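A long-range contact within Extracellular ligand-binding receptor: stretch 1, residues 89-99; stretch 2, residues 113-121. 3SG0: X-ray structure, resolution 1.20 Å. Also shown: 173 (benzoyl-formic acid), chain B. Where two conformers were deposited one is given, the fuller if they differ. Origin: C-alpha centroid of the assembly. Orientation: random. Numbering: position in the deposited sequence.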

# COMPACT_ATOMS: atom_id res chain seq x y z
N LYS A 89 -1.05 -25.40 -3.98
CA LYS A 89 -1.95 -25.51 -2.82
C LYS A 89 -1.44 -24.71 -1.63
O LYS A 89 -1.40 -25.18 -0.49
CB LYS A 89 -2.19 -26.98 -2.47
CG LYS A 89 -2.89 -27.71 -3.61
CD LYS A 89 -3.16 -29.17 -3.32
CE LYS A 89 -3.86 -29.82 -4.51
NZ LYS A 89 -4.06 -31.28 -4.34
N VAL A 90 -1.06 -23.46 -1.89
CA VAL A 90 -0.50 -22.63 -0.85
C VAL A 90 -1.49 -22.41 0.29
O VAL A 90 -2.71 -22.36 0.09
CB VAL A 90 0.00 -21.28 -1.39
CG1 VAL A 90 1.11 -21.50 -2.40
CG2 VAL A 90 -1.13 -20.46 -2.01
N ASP A 91 -0.95 -22.27 1.49
CA ASP A 91 -1.78 -22.03 2.66
C ASP A 91 -2.27 -20.60 2.76
O ASP A 91 -3.33 -20.34 3.34
CB ASP A 91 -1.00 -22.41 3.92
CG ASP A 91 -0.64 -23.87 3.93
OD1 ASP A 91 -1.57 -24.70 3.96
OD2 ASP A 91 0.57 -24.20 3.88
N VAL A 92 -1.47 -19.67 2.23
CA VAL A 92 -1.80 -18.25 2.22
C VAL A 92 -1.34 -17.68 0.89
O VAL A 92 -0.27 -18.05 0.39
CB VAL A 92 -1.07 -17.50 3.35
CG1 VAL A 92 -1.39 -16.01 3.31
CG2 VAL A 92 -1.41 -18.09 4.71
N LEU A 93 -2.13 -16.77 0.32
CA LEU A 93 -1.75 -16.02 -0.87
C LEU A 93 -1.51 -14.59 -0.46
O LEU A 93 -2.24 -14.06 0.37
CB LEU A 93 -2.88 -16.07 -1.89
CG LEU A 93 -2.66 -15.41 -3.25
CD1 LEU A 93 -1.41 -15.93 -3.96
CD2 LEU A 93 -3.89 -15.59 -4.13
N ILE A 94 -0.49 -13.96 -1.03
CA ILE A 94 -0.16 -12.57 -0.76
C ILE A 94 -0.06 -11.83 -2.09
O ILE A 94 0.59 -12.31 -3.02
CB ILE A 94 1.16 -12.46 0.03
CG1 ILE A 94 1.07 -13.27 1.33
CG2 ILE A 94 1.50 -11.00 0.27
CD1 ILE A 94 2.30 -13.17 2.22
N GLY A 95 -0.72 -10.68 -2.19
CA GLY A 95 -0.61 -9.84 -3.37
C GLY A 95 -1.92 -9.19 -3.76
O GLY A 95 -2.93 -9.31 -3.05
N SER A 96 -1.94 -8.43 -4.85
CA SER A 96 -0.74 -7.98 -5.54
C SER A 96 -0.29 -6.65 -4.92
O SER A 96 -0.63 -6.33 -3.77
CB SER A 96 -1.06 -7.84 -7.03
OG SER A 96 0.06 -7.39 -7.78
N SER A 97 0.48 -5.88 -5.69
CA SER A 97 1.04 -4.61 -5.24
C SER A 97 0.11 -3.43 -5.48
O SER A 97 0.25 -2.40 -4.83
CB SER A 97 2.32 -4.33 -6.02
OG SER A 97 3.23 -5.41 -5.99
N LEU A 98 -0.78 -3.58 -6.46
CA LEU A 98 -1.62 -2.48 -6.94
C LEU A 98 -3.08 -2.85 -6.81
O LEU A 98 -3.43 -4.03 -6.86
CB LEU A 98 -1.34 -2.16 -8.41
CG LEU A 98 0.11 -2.12 -8.88
CD1 LEU A 98 0.18 -1.75 -10.36
CD2 LEU A 98 0.93 -1.17 -8.04
N THR A 99 -3.92 -1.84 -6.69
CA THR A 99 -5.35 -2.05 -6.52
C THR A 99 -6.02 -2.74 -7.71
O THR A 99 -6.71 -3.74 -7.53
CB THR A 99 -6.05 -0.74 -6.13
OG1 THR A 99 -5.63 -0.34 -4.82
CG2 THR A 99 -7.55 -0.91 -6.13
N LYS A 113 -11.02 -20.76 -0.64
CA LYS A 113 -10.99 -20.76 0.83
C LYS A 113 -9.55 -20.65 1.33
O LYS A 113 -9.08 -21.44 2.16
CB LYS A 113 -11.71 -21.99 1.39
CG LYS A 113 -13.17 -22.06 0.96
CD LYS A 113 -13.88 -23.27 1.54
CE LYS A 113 -15.27 -23.42 0.94
NZ LYS A 113 -16.02 -22.13 0.98
N THR A 114 -8.87 -19.63 0.82
CA THR A 114 -7.49 -19.35 1.16
C THR A 114 -7.36 -17.88 1.54
O THR A 114 -7.81 -17.01 0.80
CB THR A 114 -6.59 -19.66 -0.04
OG1 THR A 114 -6.74 -21.03 -0.40
CG2 THR A 114 -5.12 -19.39 0.26
N PRO A 115 -6.76 -17.58 2.70
CA PRO A 115 -6.58 -16.17 3.05
C PRO A 115 -5.69 -15.46 2.04
O PRO A 115 -4.69 -16.01 1.56
CB PRO A 115 -5.88 -16.21 4.41
CG PRO A 115 -5.92 -17.59 4.87
CD PRO A 115 -6.25 -18.50 3.73
N LEU A 116 -6.07 -14.22 1.73
CA LEU A 116 -5.34 -13.34 0.83
C LEU A 116 -4.87 -12.13 1.61
O LEU A 116 -5.70 -11.40 2.15
CB LEU A 116 -6.24 -12.87 -0.32
CG LEU A 116 -5.64 -11.80 -1.24
CD1 LEU A 116 -4.44 -12.32 -2.01
CD2 LEU A 116 -6.68 -11.25 -2.20
N MSE A 117 -3.56 -11.91 1.67
CA MSE A 117 -3.00 -10.70 2.26
C MSE A 117 -2.70 -9.76 1.10
O MSE A 117 -1.69 -9.93 0.41
CB MSE A 117 -1.71 -11.01 3.03
CG MSE A 117 -1.76 -12.26 3.88
SE MSE A 117 -3.09 -12.28 5.27
CE MSE A 117 -2.37 -10.82 6.36
N THR A 118 -3.57 -8.79 0.83
CA THR A 118 -3.28 -7.89 -0.27
C THR A 118 -2.26 -6.84 0.15
O THR A 118 -2.23 -6.44 1.32
CB THR A 118 -4.55 -7.23 -0.83
OG1 THR A 118 -4.20 -6.46 -1.99
CG2 THR A 118 -5.24 -6.31 0.17
N MSE A 119 -1.42 -6.41 -0.78
CA MSE A 119 -0.40 -5.39 -0.49
C MSE A 119 -0.77 -4.01 -1.05
O MSE A 119 0.03 -3.08 -0.97
CB MSE A 119 0.98 -5.85 -0.98
CG MSE A 119 1.45 -7.12 -0.29
SE MSE A 119 3.22 -7.67 -0.82
CE MSE A 119 2.82 -8.31 -2.62
N ALA A 120 -1.97 -3.89 -1.59
CA ALA A 120 -2.42 -2.65 -2.22
C ALA A 120 -3.25 -1.81 -1.24
O ALA A 120 -3.46 -2.21 -0.09
CB ALA A 120 -3.20 -2.98 -3.48
N ALA A 121 -3.69 -0.64 -1.70
CA ALA A 121 -4.13 0.42 -0.77
C ALA A 121 -5.62 0.75 -0.74
O ALA A 121 -6.10 1.25 0.28
CB ALA A 121 -3.35 1.70 -1.05
O1B 173 B . -3.07 0.37 -4.41
C1 173 B . -2.46 0.78 -5.36
O1A 173 B . -2.91 0.68 -6.67
C2 173 B . -1.26 1.67 -5.15
O2 173 B . -0.81 2.30 -6.06
C1G 173 B . -0.63 1.67 -3.79
C2D 173 B . -0.41 0.34 -3.08
C2E 173 B . 0.20 0.32 -1.69
C3 173 B . 0.56 1.64 -1.02
C1E 173 B . 0.31 2.97 -1.76
C1D 173 B . -0.28 3.00 -3.15
O HOH W 1 -4.97 -23.04 -1.34
O HOH W 2 2.16 -2.48 -2.68

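The two stretches are joined first by a ladder of backbone hydrogen bonds between parallel strands, L93 pairing with L116 and I94 with M117. L93 N donates to P115 O (2.9 Å), M117 N to L93 O (2.8 Å) and G95 N to M117 O (2.9 Å). L93 uses its N and O to reach P115 and M117, the residues flanking L116, and M117 likewise reaches L93 and G95, flanking I94, the pattern of parallel strands. P115 accepts through its carbonyl but has no amide hydrogen to offer D91 O, which lies 3.5 Å from P115 CD and is left without a partner. CA-H...O contacts accompany the ladder: L116 CA to L93 O (3.2 Å) and, just past its last bond, T118 CA to G95 O (3.1 Å).

Past the ladder, the peptide before S96 is cis, and S96 O accepts from M119 N at 3.1 Å. G95 has phi/psi of 142/-178, where a CB would be jammed against the preceding carbonyl oxygen; glycine suits it, and its bare CA lies 3.8 Å from M119 CE. Two waters bridge the stretches: one donates to V90 O and T114 OG1, the other to S97 O and M119 O.

The ligand's carboxylate is held by both stretches. T99 N donates to O1A of benzoyl-formic acid (2.7 Å), while T99 OG1 (2.7 Å) and A121 N (3.0 Å) both donate to O1B. The small A120 fits closely here, its CB 3.3 Å from L98 C.

Packing covers both faces of the sheet. On one, L93 CG meets L116 CD1 at 3.8 Å, branched leucines filling space without polar demands. On the other, I94 CG1 touches CG of selenomethionine M117 at 3.9 Å, and V92 CG1 approaches the same M117 CG at 3.8 Å. The flexible, unbranched selenomethionine M119 extends its SE to within 3.9 Å of I94 CG2. T114 CG2 rests 3.7 Å from D91 O, and the contact buries 707 Å² in all.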